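Side-chain contact in HTH-type dhaKLM operon transcriptional activator DhaS (Lactococcus lactis, PDB 2IU5), which activates transcription of the dhaKLM operon in complex with DhaQ upon activation by dihydroxyacetone, binding an inverted repeat that partly overlaps the -35 promoter sequence: residues E59-S62 against W63-N67. The protein carries 1 engineered substitution. Residues are numbered along the deposited sequence; the frame is centred on the assembly and turned at random.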
loop_
_atom_site.group_PDB
_atom_site.type_symbol
_atom_site.label_atom_id
_atom_site.label_comp_id
_atom_site.label_asym_id
_atom_site.label_seq_id
_atom_site.Cartn_x
_atom_site.Cartn_y
_atom_site.Cartn_z
ATOM N N GLU A 59 -7.839 -25.334 3.982
ATOM C CA GLU A 59 -7.746 -25.643 2.548
ATOM C C GLU A 59 -8.914 -25.048 1.764
ATOM O O GLU A 59 -8.732 -24.622 0.619
ATOM C CB GLU A 59 -7.731 -27.153 2.315
ATOM C CG GLU A 59 -6.446 -27.846 2.751
ATOM C CD GLU A 59 -6.199 -29.186 2.039
ATOM O OE1 GLU A 59 -7.102 -29.744 1.349
ATOM O OE2 GLU A 59 -5.066 -29.699 2.182
ATOM N N LEU A 60 -10.110 -25.019 2.345
ATOM C CA LEU A 60 -11.269 -24.460 1.684
ATOM C C LEU A 60 -11.043 -22.954 1.513
ATOM O O LEU A 60 -11.317 -22.425 0.432
ATOM C CB LEU A 60 -12.554 -24.733 2.493
ATOM C CG LEU A 60 -13.781 -24.104 1.867
ATOM C CD1 LEU A 60 -13.980 -24.572 0.400
ATOM C CD2 LEU A 60 -14.997 -24.472 2.703
ATOM N N LEU A 61 -10.540 -22.281 2.550
ATOM C CA LEU A 61 -10.257 -20.835 2.441
ATOM C C LEU A 61 -9.279 -20.568 1.312
ATOM O O LEU A 61 -9.511 -19.674 0.489
ATOM C CB LEU A 61 -9.671 -20.287 3.753
ATOM C CG LEU A 61 -10.627 -19.963 4.898
ATOM C CD1 LEU A 61 -9.762 -19.487 6.043
ATOM C CD2 LEU A 61 -11.582 -18.840 4.433
ATOM N N SER A 62 -8.190 -21.328 1.263
ATOM C CA SER A 62 -7.174 -21.135 0.234
ATOM C C SER A 62 -7.830 -21.237 -1.137
ATOM O O SER A 62 -7.561 -20.434 -2.048
ATOM C CB SER A 62 -6.091 -22.198 0.386
ATOM O OG SER A 62 -5.311 -21.913 1.534
ATOM N N TRP A 63 -8.702 -22.227 -1.292
ATOM C CA TRP A 63 -9.370 -22.453 -2.566
ATOM C C TRP A 63 -10.273 -21.272 -2.907
ATOM O O TRP A 63 -10.296 -20.795 -4.057
ATOM C CB TRP A 63 -10.156 -23.789 -2.560
ATOM C CG TRP A 63 -10.689 -24.075 -3.932
ATOM C CD1 TRP A 63 -10.012 -24.650 -4.952
ATOM C CD2 TRP A 63 -11.998 -23.779 -4.433
ATOM N NE1 TRP A 63 -10.802 -24.745 -6.064
ATOM C CE2 TRP A 63 -12.030 -24.215 -5.775
ATOM C CE3 TRP A 63 -13.145 -23.191 -3.890
ATOM C CZ2 TRP A 63 -13.161 -24.091 -6.581
ATOM C CZ3 TRP A 63 -14.267 -23.065 -4.692
ATOM C CH2 TRP A 63 -14.265 -23.513 -6.027
ATOM N N ILE A 64 -11.017 -20.785 -1.918
ATOM C CA ILE A 64 -11.897 -19.644 -2.141
ATOM C C ILE A 64 -11.087 -18.440 -2.624
ATOM O O ILE A 64 -11.483 -17.764 -3.573
ATOM C CB ILE A 64 -12.655 -19.314 -0.857
ATOM C CG1 ILE A 64 -13.788 -20.324 -0.683
ATOM C CG2 ILE A 64 -13.239 -17.914 -0.901
ATOM C CD1 ILE A 64 -14.303 -20.344 0.767
ATOM N N PHE A 65 -9.959 -18.176 -1.976
ATOM C CA PHE A 65 -9.159 -17.002 -2.336
ATOM C C PHE A 65 -8.676 -17.154 -3.780
ATOM O O PHE A 65 -8.747 -16.214 -4.591
ATOM C CB PHE A 65 -7.938 -16.907 -1.413
ATOM C CG PHE A 65 -8.261 -16.710 0.049
ATOM C CD1 PHE A 65 -9.450 -16.124 0.463
ATOM C CD2 PHE A 65 -7.350 -17.125 1.002
ATOM C CE1 PHE A 65 -9.710 -15.961 1.827
ATOM C CE2 PHE A 65 -7.609 -16.962 2.345
ATOM C CZ PHE A 65 -8.777 -16.389 2.750
ATOM N N GLU A 66 -8.180 -18.333 -4.132
ATOM C CA GLU A 66 -7.604 -18.509 -5.468
ATOM C C GLU A 66 -8.695 -18.450 -6.530
ATOM O O GLU A 66 -8.535 -17.811 -7.575
ATOM C CB GLU A 66 -6.919 -19.859 -5.555
ATOM C CG GLU A 66 -5.642 -19.952 -4.776
ATOM C CD GLU A 66 -5.074 -21.362 -4.817
ATOM O OE1 GLU A 66 -5.830 -22.342 -5.064
ATOM O OE2 GLU A 66 -3.861 -21.477 -4.597
ATOM N N ASN A 67 -9.805 -19.114 -6.265
ATOM C CA ASN A 67 -10.862 -19.231 -7.258
ATOM C C ASN A 67 -11.590 -17.910 -7.447
ATOM O O ASN A 67 -11.853 -17.496 -8.573
ATOM C CB ASN A 67 -11.889 -20.243 -6.780
ATOM C CG ASN A 67 -13.100 -20.298 -7.690
ATOM O OD1 ASN A 67 -13.076 -20.996 -8.699
ATOM N ND2 ASN A 67 -14.166 -19.558 -7.339
#
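Leu61 and Phe65, one helical turn apart, run alongside each other in the same direction, with Leu61 CD2 4.1 Å from Phe65 CZ at the far end of the ring. Phe65 carries CG beside its own backbone N (chi1 -63°), which swings the ring back over the preceding turn; one face then lies over Leu61 O, 3.2 Å from Phe65 CG and set toward the rim. That same oxygen accepts the helical hydrogen bond from Phe65 N at 2.9 Å. Next round the helix, Leu60 and Ile64 cross at a slant, Leu60 CG meeting Ile64 CD1 at 4.0 Å, while Ile64 CG1 leans on Leu60 O at 3.4 Å. With CG anti to the backbone N (chi1 -173°), the Trp63 indole has Asn67 CB 3.9 Å above one face, toward the rim. Leu60, Leu61 and Ile64 all touch Phe22 of helix 13-28, whereas Phe65 reaches Tyr100 and Ile103 of helix 97-106. With an alanine at Phe65, Leu61 CB and CD2 would probably lose the ring beside them and Leu61 O its cover, opening a gap toward helix 97-106. The i to i+4 backbone bonds mark an alpha-helix, and buried Leu60, Leu61, Ile64 and Phe65 against exposed Ser62 and Glu66 make it amphipathic: helix 57-73 of the TetR-type DNA-binding region, which follows the predicted helix-turn-helix and packs on both helix 13-28 and helix 97-106.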